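Local atomic coordinates of putative uncharacterized protein (Lodderomyces elongisporus, PDB entry 4IVF), a protein that binds two glutathione molecules per subunit and probably acts as a glutathione S-transferase or a related glutathione-dependent enzyme of the Ure2p-like group. Residues E103-Q114 with V170-L181; Y19-V27 with A213-P221. All coordinates share one frame; numbering follows the deposited sequence.

Contact 1. Residues E103-Q114 with V170-L181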
loop_
_atom_site.group_PDB
_atom_site.type_symbol
_atom_site.label_atom_id
_atom_site.label_comp_id
_atom_site.label_asym_id
_atom_site.label_seq_id
_atom_site.Cartn_x
_atom_site.Cartn_y
_atom_site.Cartn_z
ATOM N N GLU F 103 -18.162 -3.507 -3.211
ATOM C CA GLU F 103 -17.724 -2.121 -3.151
ATOM C C GLU F 103 -16.682 -1.890 -2.043
ATOM O O GLU F 103 -15.780 -1.091 -2.207
ATOM C CB GLU F 103 -18.914 -1.166 -2.990
ATOM C CG GLU F 103 -19.903 -1.141 -4.182
ATOM C CD GLU F 103 -20.959 -2.275 -4.151
ATOM O OE1 GLU F 103 -20.962 -3.130 -3.219
ATOM O OE2 GLU F 103 -21.800 -2.300 -5.082
ATOM N N TYR F 104 -16.822 -2.581 -0.918
ATOM C CA TYR F 104 -15.836 -2.509 0.154
ATOM C C TYR F 104 -14.459 -2.926 -0.353
ATOM O O TYR F 104 -13.458 -2.230 -0.139
ATOM C CB TYR F 104 -16.259 -3.392 1.331
ATOM C CG TYR F 104 -15.185 -3.579 2.367
ATOM C CD1 TYR F 104 -15.019 -2.657 3.389
ATOM C CD2 TYR F 104 -14.328 -4.682 2.324
ATOM C CE1 TYR F 104 -14.026 -2.817 4.343
ATOM C CE2 TYR F 104 -13.329 -4.855 3.279
ATOM C CZ TYR F 104 -13.184 -3.917 4.287
ATOM O OH TYR F 104 -12.207 -4.067 5.249
ATOM N N TYR F 105 -14.421 -4.060 -1.046
ATOM C CA TYR F 105 -13.181 -4.550 -1.633
ATOM C C TYR F 105 -12.607 -3.716 -2.795
ATOM O O TYR F 105 -11.390 -3.557 -2.894
ATOM C CB TYR F 105 -13.301 -6.044 -1.968
ATOM C CG TYR F 105 -13.367 -6.855 -0.701
ATOM C CD1 TYR F 105 -12.242 -7.000 0.114
ATOM C CD2 TYR F 105 -14.563 -7.423 -0.275
ATOM C CE1 TYR F 105 -12.303 -7.732 1.303
ATOM C CE2 TYR F 105 -14.637 -8.153 0.909
ATOM C CZ TYR F 105 -13.507 -8.300 1.693
ATOM O OH TYR F 105 -13.595 -9.014 2.865
ATOM N N LYS F 106 -13.457 -3.179 -3.665
ATOM C CA LYS F 106 -12.941 -2.292 -4.703
ATOM C C LYS F 106 -12.312 -1.036 -4.073
ATOM O O LYS F 106 -11.328 -0.537 -4.579
ATOM C CB LYS F 106 -14.015 -1.879 -5.725
ATOM C CG LYS F 106 -14.632 -3.025 -6.545
ATOM C CD LYS F 106 -13.608 -3.945 -7.212
ATOM C CE LYS F 106 -12.781 -3.256 -8.281
ATOM N NZ LYS F 106 -11.976 -4.246 -9.085
ATOM N N THR F 107 -12.905 -0.536 -2.989
ATOM C CA THR F 107 -12.360 0.601 -2.256
ATOM C C THR F 107 -10.960 0.257 -1.779
ATOM O O THR F 107 -10.019 1.047 -1.912
ATOM C CB THR F 107 -13.232 0.960 -1.028
ATOM O OG1 THR F 107 -14.473 1.514 -1.476
ATOM C CG2 THR F 107 -12.533 1.986 -0.138
ATOM N N LEU F 108 -10.839 -0.953 -1.255
ATOM C CA LEU F 108 -9.576 -1.465 -0.757
ATOM C C LEU F 108 -8.558 -1.602 -1.896
ATOM O O LEU F 108 -7.395 -1.215 -1.753
ATOM C CB LEU F 108 -9.797 -2.806 -0.053
ATOM C CG LEU F 108 -8.767 -3.185 1.005
ATOM C CD1 LEU F 108 -8.773 -2.152 2.129
ATOM C CD2 LEU F 108 -9.046 -4.589 1.546
ATOM N N GLU F 109 -8.995 -2.141 -3.030
ATOM C CA GLU F 109 -8.108 -2.255 -4.180
ATOM C C GLU F 109 -7.559 -0.899 -4.650
ATOM O O GLU F 109 -6.397 -0.786 -5.012
ATOM C CB GLU F 109 -8.811 -2.964 -5.338
ATOM C CG GLU F 109 -8.059 -2.862 -6.658
ATOM C CD GLU F 109 -8.788 -3.550 -7.794
ATOM O OE1 GLU F 109 -9.676 -4.381 -7.506
ATOM O OE2 GLU F 109 -8.468 -3.266 -8.968
ATOM N N TYR F 110 -8.389 0.134 -4.652
ATOM C CA TYR F 110 -7.935 1.418 -5.166
ATOM C C TYR F 110 -7.137 2.199 -4.106
ATOM O O TYR F 110 -6.186 2.923 -4.430
ATOM C CB TYR F 110 -9.114 2.221 -5.725
ATOM C CG TYR F 110 -9.793 1.546 -6.903
ATOM C CD1 TYR F 110 -9.079 0.710 -7.764
ATOM C CD2 TYR F 110 -11.149 1.747 -7.160
ATOM C CE1 TYR F 110 -9.712 0.091 -8.849
ATOM C CE2 TYR F 110 -11.785 1.136 -8.230
ATOM C CZ TYR F 110 -11.065 0.312 -9.068
ATOM O OH TYR F 110 -11.706 -0.292 -10.119
ATOM N N LEU F 111 -7.518 2.039 -2.844
ATOM C CA LEU F 111 -6.704 2.544 -1.747
ATOM C C LEU F 111 -5.291 1.959 -1.812
ATOM O O LEU F 111 -4.312 2.697 -1.765
ATOM C CB LEU F 111 -7.332 2.230 -0.386
ATOM C CG LEU F 111 -6.411 2.558 0.811
ATOM C CD1 LEU F 111 -6.134 4.050 0.919
ATOM C CD2 LEU F 111 -6.987 2.039 2.125
ATOM N N ILE F 112 -5.183 0.638 -1.913
ATOM C CA ILE F 112 -3.867 -0.004 -1.952
ATOM C C ILE F 112 -3.074 0.446 -3.183
ATOM O O ILE F 112 -1.880 0.752 -3.082
ATOM C CB ILE F 112 -3.952 -1.557 -1.856
ATOM C CG1 ILE F 112 -4.553 -1.993 -0.513
ATOM C CG2 ILE F 112 -2.585 -2.201 -2.072
ATOM C CD1 ILE F 112 -3.999 -1.270 0.669
ATOM N N PHE F 113 -3.755 0.530 -4.327
ATOM C CA PHE F 113 -3.171 1.056 -5.562
ATOM C C PHE F 113 -2.561 2.444 -5.337
ATOM O O PHE F 113 -1.453 2.725 -5.788
ATOM C CB PHE F 113 -4.237 1.118 -6.666
ATOM C CG PHE F 113 -3.741 1.668 -7.990
ATOM C CD1 PHE F 113 -2.481 1.354 -8.471
ATOM C CD2 PHE F 113 -4.566 2.467 -8.770
ATOM C CE1 PHE F 113 -2.046 1.855 -9.692
ATOM C CE2 PHE F 113 -4.139 2.961 -9.993
ATOM C CZ PHE F 113 -2.872 2.653 -10.452
ATOM N N GLN F 114 -3.284 3.310 -4.640
ATOM C CA GLN F 114 -2.756 4.622 -4.305
ATOM C C GLN F 114 -1.493 4.515 -3.436
ATOM O O GLN F 114 -0.467 5.075 -3.791
ATOM C CB GLN F 114 -3.820 5.494 -3.621
ATOM C CG GLN F 114 -3.435 6.978 -3.526
ATOM C CD GLN F 114 -2.322 7.235 -2.507
ATOM O OE1 GLN F 114 -2.402 6.792 -1.358
ATOM N NE2 GLN F 114 -1.269 7.925 -2.938
ATOM N N VAL F 170 -15.305 4.855 -6.302
ATOM C CA VAL F 170 -16.172 3.695 -6.076
ATOM C C VAL F 170 -17.610 4.083 -5.759
ATOM O O VAL F 170 -17.878 4.762 -4.767
ATOM C CB VAL F 170 -15.644 2.770 -4.959
ATOM C CG1 VAL F 170 -16.539 1.553 -4.821
ATOM C CG2 VAL F 170 -14.225 2.336 -5.247
ATOM N N GLY F 171 -18.533 3.644 -6.613
ATOM C CA GLY F 171 -19.956 3.825 -6.386
ATOM C C GLY F 171 -20.457 5.255 -6.285
ATOM O O GLY F 171 -20.112 6.111 -7.105
ATOM N N ASP F 172 -21.269 5.510 -5.263
ATOM C CA ASP F 172 -21.940 6.795 -5.090
ATOM C C ASP F 172 -21.421 7.611 -3.907
ATOM O O ASP F 172 -22.113 8.476 -3.390
ATOM C CB ASP F 172 -23.443 6.566 -4.912
ATOM C CG ASP F 172 -23.767 5.699 -3.697
ATOM O OD1 ASP F 172 -22.855 5.033 -3.163
ATOM O OD2 ASP F 172 -24.945 5.678 -3.277
ATOM N N ARG F 173 -20.209 7.343 -3.461
ATOM C CA ARG F 173 -19.699 8.105 -2.333
ATOM C C ARG F 173 -18.185 8.220 -2.383
ATOM O O ARG F 173 -17.509 7.372 -2.962
ATOM C CB ARG F 173 -20.156 7.475 -1.009
ATOM C CG ARG F 173 -19.425 6.188 -0.634
ATOM C CD ARG F 173 -20.274 5.288 0.266
ATOM N NE ARG F 173 -21.495 4.891 -0.428
ATOM C CZ ARG F 173 -22.416 4.064 0.055
ATOM N NH1 ARG F 173 -22.272 3.506 1.252
ATOM N NH2 ARG F 173 -23.489 3.793 -0.678
ATOM N N TYR F 174 -17.655 9.285 -1.793
ATOM C CA TYR F 174 -16.216 9.359 -1.554
ATOM C C TYR F 174 -15.846 8.304 -0.529
ATOM O O TYR F 174 -16.577 8.070 0.429
ATOM C CB TYR F 174 -15.805 10.739 -1.039
ATOM C CG TYR F 174 -15.950 11.847 -2.053
ATOM C CD1 TYR F 174 -15.223 11.825 -3.240
ATOM C CD2 TYR F 174 -16.800 12.928 -1.819
ATOM C CE1 TYR F 174 -15.345 12.845 -4.173
ATOM C CE2 TYR F 174 -16.931 13.950 -2.749
ATOM C CZ TYR F 174 -16.197 13.901 -3.920
ATOM O OH TYR F 174 -16.304 14.911 -4.843
ATOM N N THR F 175 -14.731 7.634 -0.758
ATOM C CA THR F 175 -14.208 6.676 0.195
ATOM C C THR F 175 -12.765 7.050 0.543
ATOM O O THR F 175 -12.250 8.076 0.073
ATOM C CB THR F 175 -14.221 5.259 -0.393
ATOM O OG1 THR F 175 -13.472 5.250 -1.620
ATOM C CG2 THR F 175 -15.664 4.796 -0.650
ATOM N N VAL F 176 -12.106 6.210 1.341
ATOM C CA VAL F 176 -10.719 6.470 1.718
ATOM C C VAL F 176 -9.828 6.444 0.475
ATOM O O VAL F 176 -8.767 7.056 0.451
ATOM C CB VAL F 176 -10.184 5.457 2.778
ATOM C CG1 VAL F 176 -10.839 5.684 4.137
ATOM C CG2 VAL F 176 -10.399 4.023 2.321
ATOM N N ALA F 177 -10.261 5.736 -0.562
ATOM C CA ALA F 177 -9.461 5.672 -1.775
ATOM C C ALA F 177 -9.363 7.057 -2.419
ATOM O O ALA F 177 -8.290 7.478 -2.832
ATOM C CB ALA F 177 -10.024 4.642 -2.747
ATOM N N ASP F 178 -10.478 7.776 -2.477
ATOM C CA ASP F 178 -10.463 9.143 -2.997
ATOM C C ASP F 178 -9.609 10.060 -2.118
ATOM O O ASP F 178 -8.818 10.861 -2.610
ATOM C CB ASP F 178 -11.883 9.707 -3.089
ATOM C CG ASP F 178 -12.805 8.838 -3.919
ATOM O OD1 ASP F 178 -13.382 7.879 -3.369
ATOM O OD2 ASP F 178 -12.950 9.112 -5.124
ATOM N N PHE F 179 -9.777 9.958 -0.809
ATOM C CA PHE F 179 -9.045 10.849 0.074
ATOM C C PHE F 179 -7.551 10.578 0.041
ATOM O O PHE F 179 -6.755 11.502 0.114
ATOM C CB PHE F 179 -9.640 10.829 1.476
ATOM C CG PHE F 179 -11.038 11.374 1.523
ATOM C CD1 PHE F 179 -11.279 12.705 1.221
ATOM C CD2 PHE F 179 -12.113 10.554 1.827
ATOM C CE1 PHE F 179 -12.563 13.223 1.242
ATOM C CE2 PHE F 179 -13.397 11.054 1.846
ATOM C CZ PHE F 179 -13.628 12.401 1.550
ATOM N N ALA F 180 -7.180 9.315 -0.125
ATOM C CA ALA F 180 -5.780 8.931 -0.315
ATOM C C ALA F 180 -5.178 9.572 -1.555
ATOM O O ALA F 180 -4.092 10.157 -1.496
ATOM C CB ALA F 180 -5.641 7.408 -0.389
ATOM N N LEU F 181 -5.870 9.443 -2.685
ATOM C CA LEU F 181 -5.372 9.997 -3.943
ATOM C C LEU F 181 -5.247 11.526 -3.858
ATOM O O LEU F 181 -4.295 12.130 -4.368
ATOM C CB LEU F 181 -6.288 9.587 -5.110
ATOM C CG LEU F 181 -5.850 10.132 -6.476
ATOM C CD1 LEU F 181 -4.492 9.579 -6.860
ATOM C CD2 LEU F 181 -6.879 9.843 -7.559
#
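Thr107 and Thr175 reach toward each other tip to tip, Thr107 CG2 lying 3.7 Å from Thr175 CB. The Thr107 hydroxyl is turned back along its own helix: with OG1 beside the backbone N (chi1 -70°) it bonds to Glu103 O, 3.0 Å away, so a polar atom in a buried seam is satisfied locally and its methyl is left for packing. Val170 crosses Thr107 at about a right angle, and its CG2 comes in at the edge of the Tyr110 ring, 3.7 Å from CD2. Further along, small residues let the helices approach, their axes 8.3 Å apart and only 14° from parallel. The methyl of Ala177 rests against backbone, 3.6 Å from Leu111 N. Leu111 divides its branches, CD1 against Ala180 CB at 3.6 Å and CD2 against Val176 CG2. Gln114 lays its aliphatic CG beside the Leu181 backbone, while its amide NE2 bonds outside the pair, to Asn118. Thr175, at the N-cap, forms a capping box with Asp178, its N donating almost straight to OD1 (2.9 Å, 172°); a separate weak bond runs from Ala177 N to OG1. The near-parallel helices 102-131 and 176-185 pack within the helical C-terminal domain of glutathione transferases, which characteristically carry this Thr-X-X-Asp box.

Contact 2. Residues Y19-V27 with A213-P221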
loop_
_atom_site.group_PDB
_atom_site.type_symbol
_atom_site.label_atom_id
_atom_site.label_comp_id
_atom_site.label_asym_id
_atom_site.label_seq_id
_atom_site.Cartn_x
_atom_site.Cartn_y
_atom_site.Cartn_z
ATOM N N TYR F 19 -1.616 14.966 4.847
ATOM C CA TYR F 19 -2.897 15.517 4.431
ATOM C C TYR F 19 -3.988 14.454 4.279
ATOM O O TYR F 19 -5.157 14.724 4.545
ATOM C CB TYR F 19 -2.736 16.283 3.110
ATOM C CG TYR F 19 -1.849 17.498 3.212
ATOM C CD1 TYR F 19 -1.836 18.275 4.360
ATOM C CD2 TYR F 19 -1.023 17.862 2.167
ATOM C CE1 TYR F 19 -1.031 19.387 4.460
ATOM C CE2 TYR F 19 -0.218 18.973 2.255
ATOM C CZ TYR F 19 -0.225 19.734 3.402
ATOM O OH TYR F 19 0.579 20.846 3.493
ATOM N N LYS F 20 -3.614 13.257 3.841
ATOM C CA LYS F 20 -4.570 12.158 3.726
ATOM C C LYS F 20 -5.302 11.973 5.039
ATOM O O LYS F 20 -6.527 11.852 5.079
ATOM C CB LYS F 20 -3.868 10.846 3.394
ATOM C CG LYS F 20 -3.319 10.713 1.991
ATOM C CD LYS F 20 -2.744 9.322 1.874
ATOM C CE LYS F 20 -1.759 9.140 0.747
ATOM N NZ LYS F 20 -1.135 7.773 0.884
ATOM N N ILE F 21 -4.537 11.965 6.123
ATOM C CA ILE F 21 -5.087 11.680 7.431
ATOM C C ILE F 21 -5.801 12.898 8.010
ATOM O O ILE F 21 -6.888 12.769 8.570
ATOM C CB ILE F 21 -4.004 11.158 8.411
ATOM C CG1 ILE F 21 -3.286 9.943 7.813
ATOM C CG2 ILE F 21 -4.619 10.808 9.743
ATOM C CD1 ILE F 21 -4.194 8.986 7.058
ATOM N N SER F 22 -5.214 14.080 7.858
ATOM C CA SER F 22 -5.849 15.269 8.427
ATOM C C SER F 22 -7.159 15.591 7.700
ATOM O O SER F 22 -8.143 15.975 8.326
ATOM C CB SER F 22 -4.909 16.473 8.427
ATOM O OG SER F 22 -4.606 16.913 7.111
ATOM N N ILE F 23 -7.166 15.432 6.382
ATOM C CA ILE F 23 -8.411 15.541 5.620
ATOM C C ILE F 23 -9.463 14.508 6.065
ATOM O O ILE F 23 -10.625 14.856 6.276
ATOM C CB ILE F 23 -8.173 15.413 4.107
ATOM C CG1 ILE F 23 -7.396 16.629 3.589
ATOM C CG2 ILE F 23 -9.508 15.289 3.364
ATOM C CD1 ILE F 23 -6.868 16.456 2.205
ATOM N N PHE F 24 -9.075 13.243 6.211
ATOM C CA PHE F 24 -10.080 12.242 6.577
ATOM C C PHE F 24 -10.639 12.472 7.972
ATOM O O PHE F 24 -11.839 12.318 8.190
ATOM C CB PHE F 24 -9.587 10.804 6.437
ATOM C CG PHE F 24 -10.702 9.818 6.285
ATOM C CD1 PHE F 24 -11.763 10.091 5.427
ATOM C CD2 PHE F 24 -10.705 8.629 6.989
ATOM C CE1 PHE F 24 -12.816 9.190 5.281
ATOM C CE2 PHE F 24 -11.742 7.724 6.852
ATOM C CZ PHE F 24 -12.809 8.003 5.991
ATOM N N LEU F 25 -9.771 12.852 8.910
ATOM C CA LEU F 25 -10.222 13.184 10.254
ATOM C C LEU F 25 -11.240 14.326 10.225
ATOM O O LEU F 25 -12.252 14.277 10.924
ATOM C CB LEU F 25 -9.038 13.533 11.164
ATOM C CG LEU F 25 -8.101 12.381 11.548
ATOM C CD1 LEU F 25 -6.807 12.911 12.182
ATOM C CD2 LEU F 25 -8.793 11.407 12.497
ATOM N N GLU F 26 -10.969 15.349 9.419
ATOM C CA GLU F 26 -11.879 16.488 9.314
ATOM C C GLU F 26 -13.226 16.069 8.701
ATOM O O GLU F 26 -14.287 16.489 9.159
ATOM C CB GLU F 26 -11.249 17.612 8.489
ATOM C CG GLU F 26 -10.076 18.317 9.164
ATOM C CD GLU F 26 -10.493 19.133 10.379
ATOM O OE1 GLU F 26 -11.706 19.371 10.565
ATOM O OE2 GLU F 26 -9.603 19.540 11.153
ATOM N N VAL F 27 -13.163 15.237 7.667
ATOM C CA VAL F 27 -14.354 14.720 7.020
ATOM C C VAL F 27 -15.206 13.942 8.019
ATOM O O VAL F 27 -16.422 14.080 8.039
ATOM C CB VAL F 27 -13.984 13.828 5.821
ATOM C CG1 VAL F 27 -15.176 12.994 5.377
ATOM C CG2 VAL F 27 -13.482 14.682 4.674
ATOM N N ALA F 213 -14.201 20.628 4.760
ATOM C CA ALA F 213 -13.333 19.693 5.484
ATOM C C ALA F 213 -12.034 19.386 4.737
ATOM O O ALA F 213 -11.015 19.079 5.353
ATOM C CB ALA F 213 -14.058 18.414 5.794
ATOM N N VAL F 214 -12.068 19.450 3.412
ATOM C CA VAL F 214 -10.854 19.197 2.640
ATOM C C VAL F 214 -9.919 20.396 2.768
ATOM O O VAL F 214 -8.735 20.244 3.071
ATOM C CB VAL F 214 -11.160 18.904 1.155
ATOM C CG1 VAL F 214 -9.914 19.046 0.313
ATOM C CG2 VAL F 214 -11.760 17.502 0.997
ATOM N N GLN F 215 -10.470 21.586 2.553
ATOM C CA GLN F 215 -9.714 22.816 2.663
ATOM C C GLN F 215 -9.038 22.924 4.026
ATOM O O GLN F 215 -7.916 23.393 4.121
ATOM C CB GLN F 215 -10.634 24.013 2.445
ATOM C CG GLN F 215 -11.350 24.023 1.107
ATOM C CD GLN F 215 -12.402 25.103 1.046
ATOM O OE1 GLN F 215 -12.448 25.972 1.915
ATOM N NE2 GLN F 215 -13.261 25.054 0.027
ATOM N N LYS F 216 -9.723 22.470 5.073
ATOM C CA LYS F 216 -9.190 22.531 6.427
ATOM C C LYS F 216 -8.040 21.540 6.618
ATOM O O LYS F 216 -6.983 21.908 7.115
ATOM C CB LYS F 216 -10.296 22.296 7.459
ATOM C CG LYS F 216 -9.806 22.226 8.908
ATOM C CD LYS F 216 -9.188 23.532 9.357
ATOM C CE LYS F 216 -8.663 23.423 10.767
ATOM N NZ LYS F 216 -7.846 24.619 11.148
ATOM N N GLY F 217 -8.245 20.293 6.195
ATOM C CA GLY F 217 -7.212 19.274 6.258
ATOM C C GLY F 217 -5.933 19.667 5.529
ATOM O O GLY F 217 -4.825 19.314 5.949
ATOM N N PHE F 218 -6.077 20.406 4.435
ATOM C CA PHE F 218 -4.910 20.892 3.702
ATOM C C PHE F 218 -4.172 22.015 4.449
ATOM O O PHE F 218 -3.041 22.337 4.114
ATOM C CB PHE F 218 -5.295 21.346 2.291
ATOM C CG PHE F 218 -5.303 20.230 1.274
ATOM C CD1 PHE F 218 -4.192 19.415 1.108
ATOM C CD2 PHE F 218 -6.426 19.994 0.493
ATOM C CE1 PHE F 218 -4.203 18.385 0.188
ATOM C CE2 PHE F 218 -6.443 18.969 -0.445
ATOM C CZ PHE F 218 -5.337 18.168 -0.599
ATOM N N GLU F 219 -4.811 22.602 5.454
ATOM C CA GLU F 219 -4.166 23.618 6.285
ATOM C C GLU F 219 -3.625 23.023 7.593
ATOM O O GLU F 219 -3.305 23.750 8.531
ATOM C CB GLU F 219 -5.140 24.759 6.581
ATOM C CG GLU F 219 -5.707 25.433 5.335
ATOM C CD GLU F 219 -6.980 26.231 5.621
ATOM O OE1 GLU F 219 -7.449 26.220 6.782
ATOM O OE2 GLU F 219 -7.514 26.869 4.686
ATOM N N VAL F 220 -3.515 21.699 7.638
ATOM C CA VAL F 220 -3.086 20.984 8.838
ATOM C C VAL F 220 -1.891 20.068 8.567
ATOM O O VAL F 220 -2.022 19.063 7.872
ATOM C CB VAL F 220 -4.231 20.125 9.416
ATOM C CG1 VAL F 220 -3.719 19.251 10.568
ATOM C CG2 VAL F 220 -5.388 21.012 9.874
ATOM N N PRO F 221 -0.716 20.416 9.107
ATOM C CA PRO F 221 -0.429 21.682 9.795
ATOM C C PRO F 221 -0.336 22.851 8.803
ATOM O O PRO F 221 -0.210 22.607 7.602
ATOM C CB PRO F 221 0.915 21.413 10.499
ATOM C CG PRO F 221 1.510 20.257 9.802
ATOM C CD PRO F 221 0.385 19.443 9.234
HETATM O O HOH W 1 -0.297 22.638 4.860
#
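In the two-domain glutathione transferase fold, the first helix of the thioredoxin-like domain, 16-27, here meets the last helix of the C-terminal domain, 212-217, and the turn after it. Their local axes run at 141°, and Gly217 sits where the backbones come closest, its CA 4.0 Å from that of Ile23; with no side chain on Gly217, Ile23 CG1 packs directly on its CA, 3.8 Å away. Ile23 CD1 stands over the centre of the Phe218 ring, 3.7 Å from the centroid, in a CH-pi contact. The same ring turns its edge to a face of Tyr19, an offset edge-to-face pair with planes at 69°. Toward the other end, the tail of Glu26 crosses Lys216 obliquely, CD 3.5 Å from CG; OE2 is hydrogen-bonded to Tyr32 OH, and the ammonium of Lys216 lies beyond contact. Ala213 is small enough to fit against Glu26 and Val27. Ser22, compact and polar, folds OG between its backbone N and carbonyl carbon (chi1 67°), which brings it to Gly217 O at 2.7 Å. That oxygen also accepts from Val220 N, on the opposite face of its carbonyl plane. A water donates to Phe218 O and, at 2.7 Å, to Pro221 O.

How the contacts relate
The centres of contacts 1 and 2 lie about 17 Å apart, and along the chain contact 1 is nested inside the loop that contact 2 closes. Helix 16-27 joins them: Ile23 packs on Gly217 and Phe218 and also touches Phe179, while Phe24 points away from 213-221 and packs on 170-181, its CE2 3.5 Å from Val176 CG1 and its CD1 3.6 Å from Phe179 CD2. A polar connection is Lys20 NZ, 2.8 Å from Gln114 OE1 in a probable hydrogen bond. Lys20 also bonds to Asn17 and Thr78, both glutathione-binding, so Lys20 and Gln114 form a second shell behind them. The side chain of Gln114 is about 6 Å from a bound glutathione, that of Tyr19 about 9 Å.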